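Local coordinates for lysine-specific demethylase REF6 (Arabidopsis thaliana, PDB 6A57) that removes methyl groups from di- and trimethylated lysine on histone H3 and binds specific DNA sequences through its C-terminal C2H2 zinc fingers, at a contact of chain A with DNA. Residues are numbered along the deposited sequence; one frame, centred on the assembly and turned at random.

Site 1: a contact of chain A with DNA. Residues 95, 119-122. With nucleotides of chain B; nucleotides of chain C.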
ATOM      1  N   GLU A  95       0.494  -4.729 -22.036  1.00 28.99           N
ATOM      2  CA  GLU A  95       1.007  -6.089 -21.873  1.00 28.71           C
ATOM      3  C   GLU A  95      -0.104  -7.134 -21.976  1.00 28.61           C
ATOM      4  O   GLU A  95       0.126  -8.219 -22.510  1.00 29.13           O
ATOM      5  CB  GLU A  95       1.760  -6.248 -20.549  1.00 28.94           C
ATOM      6  CG  GLU A  95       2.979  -5.338 -20.396  1.00 29.57           C
ATOM      7  CD  GLU A  95       4.073  -5.932 -19.509  1.00 29.76           C
ATOM      8  OE1 GLU A  95       3.827  -6.114 -18.288  1.00 29.04           O
ATOM      9  OE2 GLU A  95       5.187  -6.191 -20.030  1.00 29.27           O
ATOM     10  N   PHE A 119       6.318 -10.642 -21.336  1.00 25.48           N
ATOM     11  CA  PHE A 119       6.112  -9.583 -20.341  1.00 25.18           C
ATOM     12  C   PHE A 119       7.444  -9.089 -19.796  1.00 26.14           C
ATOM     13  O   PHE A 119       8.366  -9.876 -19.577  1.00 26.69           O
ATOM     14  CB  PHE A 119       5.241 -10.089 -19.198  1.00 24.94           C
ATOM     15  CG  PHE A 119       3.971 -10.758 -19.650  1.00 24.70           C
ATOM     16  CD1 PHE A 119       2.849 -10.006 -19.957  1.00 24.35           C
ATOM     17  CD2 PHE A 119       3.900 -12.140 -19.777  1.00 24.45           C
ATOM     18  CE1 PHE A 119       1.674 -10.612 -20.377  1.00 24.38           C
ATOM     19  CE2 PHE A 119       2.735 -12.756 -20.209  1.00 24.52           C
ATOM     20  CZ  PHE A 119       1.612 -11.991 -20.498  1.00 24.56           C
ATOM     21  N   VAL A 120       7.543  -7.784 -19.572  1.00 26.64           N
ATOM     22  CA  VAL A 120       8.825  -7.173 -19.217  1.00 26.98           C
ATOM     23  C   VAL A 120       9.372  -7.668 -17.877  1.00 26.48           C
ATOM     24  O   VAL A 120      10.587  -7.757 -17.703  1.00 26.46           O
ATOM     25  CB  VAL A 120       8.760  -5.622 -19.246  1.00 27.87           C
ATOM     26  CG1 VAL A 120       7.864  -5.077 -18.136  1.00 28.55           C
ATOM     27  CG2 VAL A 120      10.162  -5.012 -19.169  1.00 27.33           C
ATOM     28  N   SER A 121       8.484  -7.998 -16.943  1.00 26.23           N
ATOM     29  CA  SER A 121       8.911  -8.452 -15.615  1.00 26.33           C
ATOM     30  C   SER A 121       9.618  -9.795 -15.666  1.00 26.95           C
ATOM     31  O   SER A 121      10.552 -10.026 -14.894  1.00 28.35           O
ATOM     32  CB  SER A 121       7.734  -8.537 -14.654  1.00 26.07           C
ATOM     33  OG  SER A 121       8.179  -8.797 -13.341  1.00 25.71           O
ATOM     34  N   ASP A 122       9.171 -10.668 -16.566  1.00 26.61           N
ATOM     35  CA  ASP A 122       9.853 -11.939 -16.815  1.00 27.61           C
ATOM     36  C   ASP A 122      11.239 -11.720 -17.431  1.00 29.47           C
ATOM     37  O   ASP A 122      12.186 -12.457 -17.137  1.00 30.77           O
ATOM     38  CB  ASP A 122       9.035 -12.816 -17.766  1.00 27.18           C
ATOM     39  CG  ASP A 122       7.677 -13.195 -17.209  1.00 26.94           C
ATOM     40  OD1 ASP A 122       7.486 -13.155 -15.975  1.00 26.23           O
ATOM     41  OD2 ASP A 122       6.797 -13.538 -18.024  1.00 27.31           O
TER
ATOM     42  P    DC B   5      -0.247 -15.763 -20.469  1.00 36.00           P
ATOM     43  OP1  DC B   5      -1.512 -16.107 -21.170  1.00 35.81           O
ATOM     44  OP2  DC B   5       0.983 -15.479 -21.264  1.00 35.59           O
ATOM     45  O5'  DC B   5      -0.542 -14.541 -19.489  1.00 32.85           O
ATOM     46  C5'  DC B   5      -1.641 -14.613 -18.567  1.00 30.09           C
ATOM     47  C4'  DC B   5      -1.490 -13.581 -17.473  1.00 28.33           C
ATOM     48  O4'  DC B   5      -0.257 -13.785 -16.755  1.00 27.90           O
ATOM     49  C3'  DC B   5      -1.457 -12.121 -17.934  1.00 27.57           C
ATOM     50  O3'  DC B   5      -2.709 -11.514 -17.603  1.00 27.94           O
ATOM     51  C2'  DC B   5      -0.301 -11.508 -17.154  1.00 26.72           C
ATOM     52  C1'  DC B   5       0.021 -12.565 -16.115  1.00 26.30           C
ATOM     53  N1   DC B   5       1.421 -12.587 -15.668  1.00 24.68           N
ATOM     54  C2   DC B   5       1.716 -12.220 -14.349  1.00 24.15           C
ATOM     55  O2   DC B   5       0.786 -11.922 -13.586  1.00 23.62           O
ATOM     56  N3   DC B   5       3.004 -12.208 -13.938  1.00 24.41           N
ATOM     57  C4   DC B   5       3.978 -12.539 -14.789  1.00 24.58           C
ATOM     58  N4   DC B   5       5.235 -12.520 -14.339  1.00 24.23           N
ATOM     59  C5   DC B   5       3.706 -12.903 -16.142  1.00 24.70           C
ATOM     60  C6   DC B   5       2.426 -12.910 -16.535  1.00 24.34           C
ATOM     61  P    DT B   6      -3.006  -9.985 -17.964  1.00 27.97           P
ATOM     62  OP1  DT B   6      -4.393  -9.914 -18.483  1.00 29.01           O
ATOM     63  OP2  DT B   6      -1.887  -9.444 -18.776  1.00 28.36           O
ATOM     64  O5'  DT B   6      -2.910  -9.275 -16.546  1.00 26.55           O
ATOM     65  C5'  DT B   6      -3.884  -9.562 -15.542  1.00 25.92           C
ATOM     66  C4'  DT B   6      -3.556  -8.792 -14.288  1.00 25.69           C
ATOM     67  O4'  DT B   6      -2.198  -9.099 -13.893  1.00 25.43           O
ATOM     68  C3'  DT B   6      -3.631  -7.268 -14.429  1.00 25.69           C
ATOM     69  O3'  DT B   6      -4.353  -6.740 -13.304  1.00 26.36           O
ATOM     70  C2'  DT B   6      -2.171  -6.852 -14.483  1.00 25.49           C
ATOM     71  C1'  DT B   6      -1.519  -7.896 -13.593  1.00 24.89           C
ATOM     72  N1   DT B   6      -0.069  -8.125 -13.803  1.00 23.85           N
ATOM     73  C2   DT B   6       0.784  -8.022 -12.727  1.00 23.62           C
ATOM     74  O2   DT B   6       0.410  -7.736 -11.602  1.00 23.91           O
ATOM     75  N3   DT B   6       2.104  -8.248 -13.020  1.00 24.27           N
ATOM     76  C4   DT B   6       2.642  -8.578 -14.250  1.00 24.09           C
ATOM     77  O4   DT B   6       3.852  -8.762 -14.358  1.00 23.67           O
ATOM     78  C5   DT B   6       1.691  -8.680 -15.332  1.00 23.78           C
ATOM     79  C7   DT B   6       2.182  -9.029 -16.701  1.00 23.57           C
ATOM     80  C6   DT B   6       0.399  -8.455 -15.057  1.00 24.03           C
ATOM     81  P    DC B   7      -4.599  -5.162 -13.128  1.00 26.18           P
ATOM     82  OP1  DC B   7      -5.901  -4.986 -12.440  1.00 26.51           O
ATOM     83  OP2  DC B   7      -4.350  -4.492 -14.427  1.00 26.57           O
ATOM     84  O5'  DC B   7      -3.444  -4.740 -12.118  1.00 24.48           O
ATOM     85  C5'  DC B   7      -3.330  -5.418 -10.863  1.00 23.66           C
ATOM     86  C4'  DC B   7      -2.438  -4.654  -9.914  1.00 23.26           C
ATOM     87  O4'  DC B   7      -1.054  -4.963 -10.191  1.00 22.81           O
ATOM     88  C3'  DC B   7      -2.552  -3.132  -9.968  1.00 23.49           C
ATOM     89  O3'  DC B   7      -2.472  -2.653  -8.625  1.00 23.87           O
ATOM     90  C2'  DC B   7      -1.367  -2.712 -10.822  1.00 23.30           C
ATOM     91  C1'  DC B   7      -0.327  -3.780 -10.509  1.00 22.89           C
ATOM     92  N1   DC B   7       0.607  -4.131 -11.589  1.00 22.07           N
ATOM     93  C2   DC B   7       1.977  -4.203 -11.310  1.00 22.06           C
ATOM     94  O2   DC B   7       2.380  -3.876 -10.185  1.00 21.80           O
ATOM     95  N3   DC B   7       2.829  -4.606 -12.284  1.00 22.17           N
ATOM     96  C4   DC B   7       2.354  -4.956 -13.482  1.00 22.26           C
ATOM     97  N4   DC B   7       3.230  -5.338 -14.414  1.00 22.28           N
ATOM     98  C5   DC B   7       0.962  -4.910 -13.785  1.00 22.08           C
ATOM     99  C6   DC B   7       0.131  -4.518 -12.811  1.00 21.97           C
TER
ATOM    100  P    DA C  10      14.524  -2.648 -16.615  1.00 32.62           P
ATOM    101  OP1  DA C  10      15.924  -2.148 -16.534  1.00 32.97           O
ATOM    102  OP2  DA C  10      14.209  -3.901 -17.359  1.00 31.19           O
ATOM    103  O5'  DA C  10      14.010  -2.821 -15.122  1.00 31.49           O
ATOM    104  C5'  DA C  10      14.070  -1.734 -14.189  1.00 31.15           C
ATOM    105  C4'  DA C  10      13.453  -2.159 -12.878  1.00 31.43           C
ATOM    106  O4'  DA C  10      12.007  -2.129 -12.978  1.00 30.67           O
ATOM    107  C3'  DA C  10      13.809  -3.577 -12.432  1.00 31.35           C
ATOM    108  O3'  DA C  10      13.974  -3.563 -11.019  1.00 33.64           O
ATOM    109  C2'  DA C  10      12.586  -4.388 -12.817  1.00 30.60           C
ATOM    110  C1'  DA C  10      11.473  -3.384 -12.579  1.00 29.56           C
ATOM    111  N9   DA C  10      10.232  -3.590 -13.325  1.00 27.68           N
ATOM    112  C8   DA C  10      10.019  -4.289 -14.487  1.00 27.02           C
ATOM    113  N7   DA C  10       8.780  -4.242 -14.912  1.00 26.45           N
ATOM    114  C5   DA C  10       8.136  -3.450 -13.973  1.00 26.43           C
ATOM    115  C6   DA C  10       6.802  -3.019 -13.854  1.00 26.95           C
ATOM    116  N6   DA C  10       5.840  -3.339 -14.722  1.00 26.81           N
ATOM    117  N1   DA C  10       6.484  -2.247 -12.790  1.00 27.57           N
ATOM    118  C2   DA C  10       7.449  -1.937 -11.910  1.00 27.83           C
ATOM    119  N3   DA C  10       8.737  -2.283 -11.915  1.00 27.31           N
ATOM    120  C4   DA C  10       9.018  -3.044 -12.988  1.00 26.96           C
ATOM    121  P    DG C  11      14.923  -4.611 -10.312  1.00 37.60           P
ATOM    122  OP1  DG C  11      15.315  -4.037  -8.998  1.00 38.33           O
ATOM    123  OP2  DG C  11      15.960  -5.047 -11.282  1.00 37.19           O
ATOM    124  O5'  DG C  11      13.987  -5.883 -10.131  1.00 37.95           O
ATOM    125  C5'  DG C  11      13.546  -6.315  -8.832  1.00 36.72           C
ATOM    126  C4'  DG C  11      12.268  -5.606  -8.452  1.00 35.62           C
ATOM    127  O4'  DG C  11      11.502  -5.278  -9.629  1.00 34.20           O
ATOM    128  C3'  DG C  11      11.319  -6.434  -7.593  1.00 34.58           C
ATOM    129  O3'  DG C  11      11.635  -6.252  -6.210  1.00 35.05           O
ATOM    130  C2'  DG C  11       9.952  -5.868  -7.937  1.00 33.58           C
ATOM    131  C1'  DG C  11      10.142  -5.124  -9.250  1.00 31.81           C
ATOM    132  N9   DG C  11       9.298  -5.581 -10.352  1.00 28.51           N
ATOM    133  C8   DG C  11       9.660  -6.333 -11.444  1.00 27.11           C
ATOM    134  N7   DG C  11       8.673  -6.540 -12.272  1.00 25.83           N
ATOM    135  C5   DG C  11       7.595  -5.888 -11.692  1.00 26.10           C
ATOM    136  C6   DG C  11       6.252  -5.751 -12.136  1.00 25.54           C
ATOM    137  O6   DG C  11       5.727  -6.212 -13.157  1.00 26.08           O
ATOM    138  N1   DG C  11       5.491  -5.005 -11.244  1.00 25.11           N
ATOM    139  C2   DG C  11       5.959  -4.455 -10.075  1.00 26.67           C
ATOM    140  N2   DG C  11       5.071  -3.764  -9.344  1.00 26.76           N
ATOM    141  N3   DG C  11       7.210  -4.565  -9.655  1.00 26.96           N
ATOM    142  C4   DG C  11       7.967  -5.288 -10.508  1.00 26.85           C
ATOM    143  P    DA C  12      11.106  -7.296  -5.133  1.00 35.63           P
ATOM    144  OP1  DA C  12      11.622  -6.886  -3.802  1.00 36.79           O
ATOM    145  OP2  DA C  12      11.369  -8.666  -5.645  1.00 35.39           O
ATOM    146  O5'  DA C  12       9.531  -7.065  -5.152  1.00 34.26           O
ATOM    147  C5'  DA C  12       8.934  -5.876  -4.598  1.00 32.19           C
ATOM    148  C4'  DA C  12       7.433  -5.953  -4.755  1.00 31.66           C
ATOM    149  O4'  DA C  12       7.086  -6.081  -6.157  1.00 30.28           O
ATOM    150  C3'  DA C  12       6.800  -7.154  -4.046  1.00 31.58           C
ATOM    151  O3'  DA C  12       5.698  -6.719  -3.242  1.00 32.29           O
ATOM    152  C2'  DA C  12       6.415  -8.084  -5.185  1.00 30.39           C
ATOM    153  C1'  DA C  12       6.127  -7.109  -6.306  1.00 28.71           C
ATOM    154  N9   DA C  12       6.272  -7.669  -7.645  1.00 26.57           N
ATOM    155  C8   DA C  12       7.357  -8.327  -8.171  1.00 26.56           C
ATOM    156  N7   DA C  12       7.187  -8.720  -9.410  1.00 25.69           N
ATOM    157  C5   DA C  12       5.900  -8.302  -9.718  1.00 24.71           C
ATOM    158  C6   DA C  12       5.115  -8.433 -10.877  1.00 23.73           C
ATOM    159  N6   DA C  12       5.541  -9.027 -11.993  1.00 23.02           N
ATOM    160  N1   DA C  12       3.867  -7.917 -10.852  1.00 23.53           N
ATOM    161  C2   DA C  12       3.445  -7.314  -9.732  1.00 23.91           C
ATOM    162  N3   DA C  12       4.089  -7.130  -8.580  1.00 24.09           N
ATOM    163  C4   DA C  12       5.322  -7.659  -8.638  1.00 25.07           C
TER
HETATM  164  O   HOH W   1       5.546  -7.622 -16.685  1.00 22.81           O

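Site 2: a contact of chain A with DNA. Residues 55, 62, 66, 69, 89. With nucleotides of chain B.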
ATOM      1  N   LYS A  55       1.350   6.166   1.942  1.00 44.88           N
ATOM      2  CA  LYS A  55       2.543   5.936   1.138  1.00 44.60           C
ATOM      3  C   LYS A  55       3.227   7.258   0.829  1.00 44.38           C
ATOM      4  O   LYS A  55       2.551   8.245   0.559  1.00 41.94           O
ATOM      5  CB  LYS A  55       2.191   5.236  -0.178  1.00 45.20           C
ATOM      6  CG  LYS A  55       1.824   3.766  -0.033  1.00 44.84           C
ATOM      7  CD  LYS A  55       1.621   3.118  -1.393  1.00 43.88           C
ATOM      8  CE  LYS A  55       1.522   1.609  -1.294  1.00 43.57           C
ATOM      9  NZ  LYS A  55       1.797   0.954  -2.602  1.00 43.43           N
ATOM     10  N   TYR A  62       2.356  12.712  -9.449  1.00 52.63           N
ATOM     11  CA  TYR A  62       1.909  11.311  -9.370  1.00 51.79           C
ATOM     12  C   TYR A  62       0.911  11.078  -8.222  1.00 53.06           C
ATOM     13  O   TYR A  62      -0.007  10.270  -8.374  1.00 53.02           O
ATOM     14  CB  TYR A  62       3.083  10.310  -9.272  1.00 47.78           C
ATOM     15  CG  TYR A  62       2.594   8.875  -9.282  1.00 43.81           C
ATOM     16  CD1 TYR A  62       2.065   8.307 -10.443  1.00 42.21           C
ATOM     17  CD2 TYR A  62       2.591   8.110  -8.117  1.00 41.80           C
ATOM     18  CE1 TYR A  62       1.578   7.006 -10.450  1.00 41.08           C
ATOM     19  CE2 TYR A  62       2.109   6.808  -8.112  1.00 40.38           C
ATOM     20  CZ  TYR A  62       1.602   6.256  -9.279  1.00 40.54           C
ATOM     21  OH  TYR A  62       1.118   4.961  -9.287  1.00 38.85           O
ATOM     22  N   HIS A  66      -1.915   8.590  -8.505  1.00 40.03           N
ATOM     23  CA  HIS A  66      -2.027   7.517  -7.513  1.00 39.82           C
ATOM     24  C   HIS A  66      -3.447   7.295  -7.006  1.00 39.60           C
ATOM     25  O   HIS A  66      -3.841   6.157  -6.748  1.00 38.99           O
ATOM     26  CB  HIS A  66      -1.113   7.803  -6.311  1.00 39.88           C
ATOM     27  CG  HIS A  66      -1.452   7.007  -5.089  1.00 39.97           C
ATOM     28  ND1 HIS A  66      -1.146   5.672  -4.961  1.00 40.69           N
ATOM     29  CD2 HIS A  66      -2.089   7.357  -3.947  1.00 40.91           C
ATOM     30  CE1 HIS A  66      -1.574   5.234  -3.791  1.00 41.19           C
ATOM     31  NE2 HIS A  66      -2.146   6.238  -3.153  1.00 40.96           N
ATOM     32  N   VAL A  69      -6.042   4.193  -7.574  1.00 34.25           N
ATOM     33  CA  VAL A  69      -6.063   2.907  -6.853  1.00 34.10           C
ATOM     34  C   VAL A  69      -7.149   2.881  -5.784  1.00 33.80           C
ATOM     35  O   VAL A  69      -7.652   1.815  -5.430  1.00 34.22           O
ATOM     36  CB  VAL A  69      -4.706   2.529  -6.192  1.00 33.82           C
ATOM     37  CG1 VAL A  69      -3.597   2.444  -7.234  1.00 34.36           C
ATOM     38  CG2 VAL A  69      -4.329   3.479  -5.062  1.00 33.38           C
ATOM     39  N   TRP A  89      -4.660   1.240 -15.358  1.00 27.76           N
ATOM     40  CA  TRP A  89      -3.309   1.655 -15.741  1.00 26.60           C
ATOM     41  C   TRP A  89      -3.017   1.237 -17.177  1.00 26.03           C
ATOM     42  O   TRP A  89      -3.362   0.124 -17.600  1.00 23.56           O
ATOM     43  CB  TRP A  89      -2.278   0.998 -14.835  1.00 26.59           C
ATOM     44  CG  TRP A  89      -2.367   1.373 -13.403  1.00 27.14           C
ATOM     45  CD1 TRP A  89      -2.755   0.571 -12.358  1.00 27.22           C
ATOM     46  CD2 TRP A  89      -2.039   2.638 -12.837  1.00 27.53           C
ATOM     47  NE1 TRP A  89      -2.691   1.270 -11.178  1.00 27.08           N
ATOM     48  CE2 TRP A  89      -2.259   2.543 -11.442  1.00 27.24           C
ATOM     49  CE3 TRP A  89      -1.584   3.849 -13.372  1.00 27.93           C
ATOM     50  CZ2 TRP A  89      -2.047   3.614 -10.578  1.00 27.71           C
ATOM     51  CZ3 TRP A  89      -1.367   4.918 -12.504  1.00 28.53           C
ATOM     52  CH2 TRP A  89      -1.596   4.789 -11.120  1.00 28.13           C
TER
ATOM     53  P    DC B   7      -4.599  -5.162 -13.128  1.00 26.18           P
ATOM     54  OP1  DC B   7      -5.901  -4.986 -12.440  1.00 26.51           O
ATOM     55  OP2  DC B   7      -4.350  -4.492 -14.427  1.00 26.57           O
ATOM     56  O5'  DC B   7      -3.444  -4.740 -12.118  1.00 24.48           O
ATOM     57  C5'  DC B   7      -3.330  -5.418 -10.863  1.00 23.66           C
ATOM     58  C4'  DC B   7      -2.438  -4.654  -9.914  1.00 23.26           C
ATOM     59  O4'  DC B   7      -1.054  -4.963 -10.191  1.00 22.81           O
ATOM     60  C3'  DC B   7      -2.552  -3.132  -9.968  1.00 23.49           C
ATOM     61  O3'  DC B   7      -2.472  -2.653  -8.625  1.00 23.87           O
ATOM     62  C2'  DC B   7      -1.367  -2.712 -10.822  1.00 23.30           C
ATOM     63  C1'  DC B   7      -0.327  -3.780 -10.509  1.00 22.89           C
ATOM     64  N1   DC B   7       0.607  -4.131 -11.589  1.00 22.07           N
ATOM     65  C2   DC B   7       1.977  -4.203 -11.310  1.00 22.06           C
ATOM     66  O2   DC B   7       2.380  -3.876 -10.185  1.00 21.80           O
ATOM     67  N3   DC B   7       2.829  -4.606 -12.284  1.00 22.17           N
ATOM     68  C4   DC B   7       2.354  -4.956 -13.482  1.00 22.26           C
ATOM     69  N4   DC B   7       3.230  -5.338 -14.414  1.00 22.28           N
ATOM     70  C5   DC B   7       0.962  -4.910 -13.785  1.00 22.08           C
ATOM     71  C6   DC B   7       0.131  -4.518 -12.811  1.00 21.97           C
ATOM     72  P    DT B   8      -2.884  -1.158  -8.253  1.00 23.74           P
ATOM     73  OP1  DT B   8      -3.274  -1.154  -6.823  1.00 23.34           O
ATOM     74  OP2  DT B   8      -3.831  -0.646  -9.284  1.00 22.65           O
ATOM     75  O5'  DT B   8      -1.489  -0.393  -8.311  1.00 23.91           O
ATOM     76  C5'  DT B   8      -0.499  -0.627  -7.294  1.00 24.66           C
ATOM     77  C4'  DT B   8       0.812   0.022  -7.669  1.00 25.89           C
ATOM     78  O4'  DT B   8       1.403  -0.664  -8.803  1.00 25.87           O
ATOM     79  C3'  DT B   8       0.723   1.500  -8.078  1.00 26.51           C
ATOM     80  O3'  DT B   8       1.813   2.224  -7.501  1.00 27.95           O
ATOM     81  C2'  DT B   8       0.927   1.456  -9.582  1.00 25.72           C
ATOM     82  C1'  DT B   8       1.944   0.338  -9.643  1.00 25.08           C
ATOM     83  N1   DT B   8       2.263  -0.274 -10.949  1.00 24.21           N
ATOM     84  C2   DT B   8       3.566  -0.672 -11.151  1.00 23.73           C
ATOM     85  O2   DT B   8       4.447  -0.526 -10.319  1.00 24.37           O
ATOM     86  N3   DT B   8       3.803  -1.253 -12.369  1.00 23.14           N
ATOM     87  C4   DT B   8       2.892  -1.465 -13.384  1.00 23.28           C
ATOM     88  O4   DT B   8       3.257  -1.992 -14.431  1.00 23.32           O
ATOM     89  C5   DT B   8       1.543  -1.026 -13.104  1.00 23.30           C
ATOM     90  C7   DT B   8       0.486  -1.214 -14.145  1.00 23.73           C
ATOM     91  C6   DT B   8       1.299  -0.466 -11.913  1.00 23.56           C
ATOM     92  P    DG B   9       1.564   3.231  -6.303  1.00 29.86           P
ATOM     93  OP1  DG B   9       1.180   2.444  -5.103  1.00 31.21           O
ATOM     94  OP2  DG B   9       0.676   4.304  -6.800  1.00 29.75           O
ATOM     95  O5'  DG B   9       3.021   3.797  -6.007  1.00 31.65           O
ATOM     96  C5'  DG B   9       3.979   3.040  -5.240  1.00 31.97           C
ATOM     97  C4'  DG B   9       5.378   3.288  -5.755  1.00 32.77           C
ATOM     98  O4'  DG B   9       5.526   2.694  -7.065  1.00 32.86           O
ATOM     99  C3'  DG B   9       5.783   4.756  -5.917  1.00 33.20           C
ATOM    100  O3'  DG B   9       7.143   4.853  -5.487  1.00 35.52           O
ATOM    101  C2'  DG B   9       5.601   5.011  -7.404  1.00 32.63           C
ATOM    102  C1'  DG B   9       5.977   3.666  -8.002  1.00 31.40           C
ATOM    103  N9   DG B   9       5.368   3.345  -9.288  1.00 29.51           N
ATOM    104  C8   DG B   9       4.055   3.522  -9.645  1.00 29.52           C
ATOM    105  N7   DG B   9       3.789   3.096 -10.850  1.00 28.77           N
ATOM    106  C5   DG B   9       4.993   2.578 -11.304  1.00 28.80           C
ATOM    107  C6   DG B   9       5.323   1.974 -12.544  1.00 29.04           C
ATOM    108  O6   DG B   9       4.589   1.761 -13.519  1.00 28.53           O
ATOM    109  N1   DG B   9       6.662   1.598 -12.589  1.00 28.56           N
ATOM    110  C2   DG B   9       7.567   1.777 -11.572  1.00 29.13           C
ATOM    111  N2   DG B   9       8.815   1.342 -11.804  1.00 29.46           N
ATOM    112  N3   DG B   9       7.272   2.343 -10.412  1.00 29.71           N
ATOM    113  C4   DG B   9       5.977   2.716 -10.348  1.00 29.32           C
TER
HETATM  114  O   HOH W   2       1.594   3.833 -12.227  1.00 23.06           O
HETATM  115  O   HOH W   3      -4.976  -1.737 -14.120  1.00 27.08           O

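Site 1: a contact of chain A with DNA
Phe119 lies against DC5 and DT6 of chain B in the major groove, just ahead of helix 120-130, the recognition helix of the fourth C2H2 zinc finger. Phe119 CB is 4.1 Å from DT6 C7, the thymine methyl, and CG lies between that methyl and DC5 C6. On one branch Phe119 CD1 packs on DT6 C7 at 3.5 Å, and CE1 sits between this methyl and C2' of the DC5 sugar; on the other, CD2 and CE2 meet DC5 C6. CE2 also meets DC5 OP2, in the ring plane at the edge, and CZ touches DC5 O5' and OP2. The phenyl and cytosine planes stand at 69°, edge to face, with DC5 C6 over one phenyl face towards the rim. Asp122 offers OD1 to the N4 amino group of DC5 (2.9 Å), a nearly straight bond on the syn side, 24° out of the carboxylate plane. On the opposite strand, Ser121 OG donates to N7 of DG11 in chain C; N6 of DA12 gives it a weak bond. A chi1 of -172° carries this hydroxyl away from the backbone N towards those purines. Glu95, from helix 90-101, braces the helix start: OE2 takes the Val120 N-H through its syn lone pair, and OE1 shares a water with Ser121 N and DT6 O4. The site reads base edges on both strands, giving the demethylase part of its sequence-specific DNA recognition.

Site 2: a contact of chain A with DNA
Trp89 spans the first step of this stretch of chain B, its backbone N joined through a water to OP2 of the DC7 phosphate and its CD1 lying near C2' of the DC7 sugar. At DT8 the indole takes over. Trp89 NE1 donates to DT8 phosphate oxygen OP2 at 2.9 Å, with the oxygen 5° out of the ring plane, though the angle at hydrogen is a bent 144°. One indole face carries C2' of the DT8 deoxyribose near its rim, and Trp89 CB touches the thymine methyl, DT8 C7, at 3.6 Å. A glycine in place of Trp89 would probably leave OP2 of DT8 without its indole donor and strip the sugar and methyl group of their packing surface. Val69 comes in at van der Waals distance, its CG1 methyl 3.6 Å from the other DT8 phosphate oxygen, OP1.

The DG9 phosphate is gripped from several sides. Tyr62 OH (2.6 Å) and His66 ND1 (2.9 Å) both donate to OP2 of DG9, the imidazole bond being fairly straight and close to the ring plane. With chi1 at -176°, the phenol swings away from its own backbone N and out to the DNA; its ring stands perpendicular to the guanine five-membered ring, and OH also shares a water with guanine N7. The extended Lys55 chain ends in a salt bridge from Lys55 NZ to OP1 of DG9 at 3.0 Å. His66 is also a zinc ligand of the second C2H2 finger, which ties the phosphate grip directly to that finger's metal-held fold. Mainly a backbone clamp, the site holds the second and third fingers on one strand and probably helps set their register along the DNA.

About 20 Å separates the C-alpha centres of site 1 and site 2, which share no protein residue but meet on chain B, where DC7 belongs to both. Site 1 takes the stretch DC5 to DC7 together with its partners on chain C; site 2 continues from DC7 to DG9. The third finger bridges them, sending Glu95 of helix 90-101 to site 1 and Trp89, immediately before that helix, to site 2. Base reading by the fourth finger and phosphate gripping around the second thus follow one continuous strand, so consecutive fingers probably fix one another's placement on the target sequence.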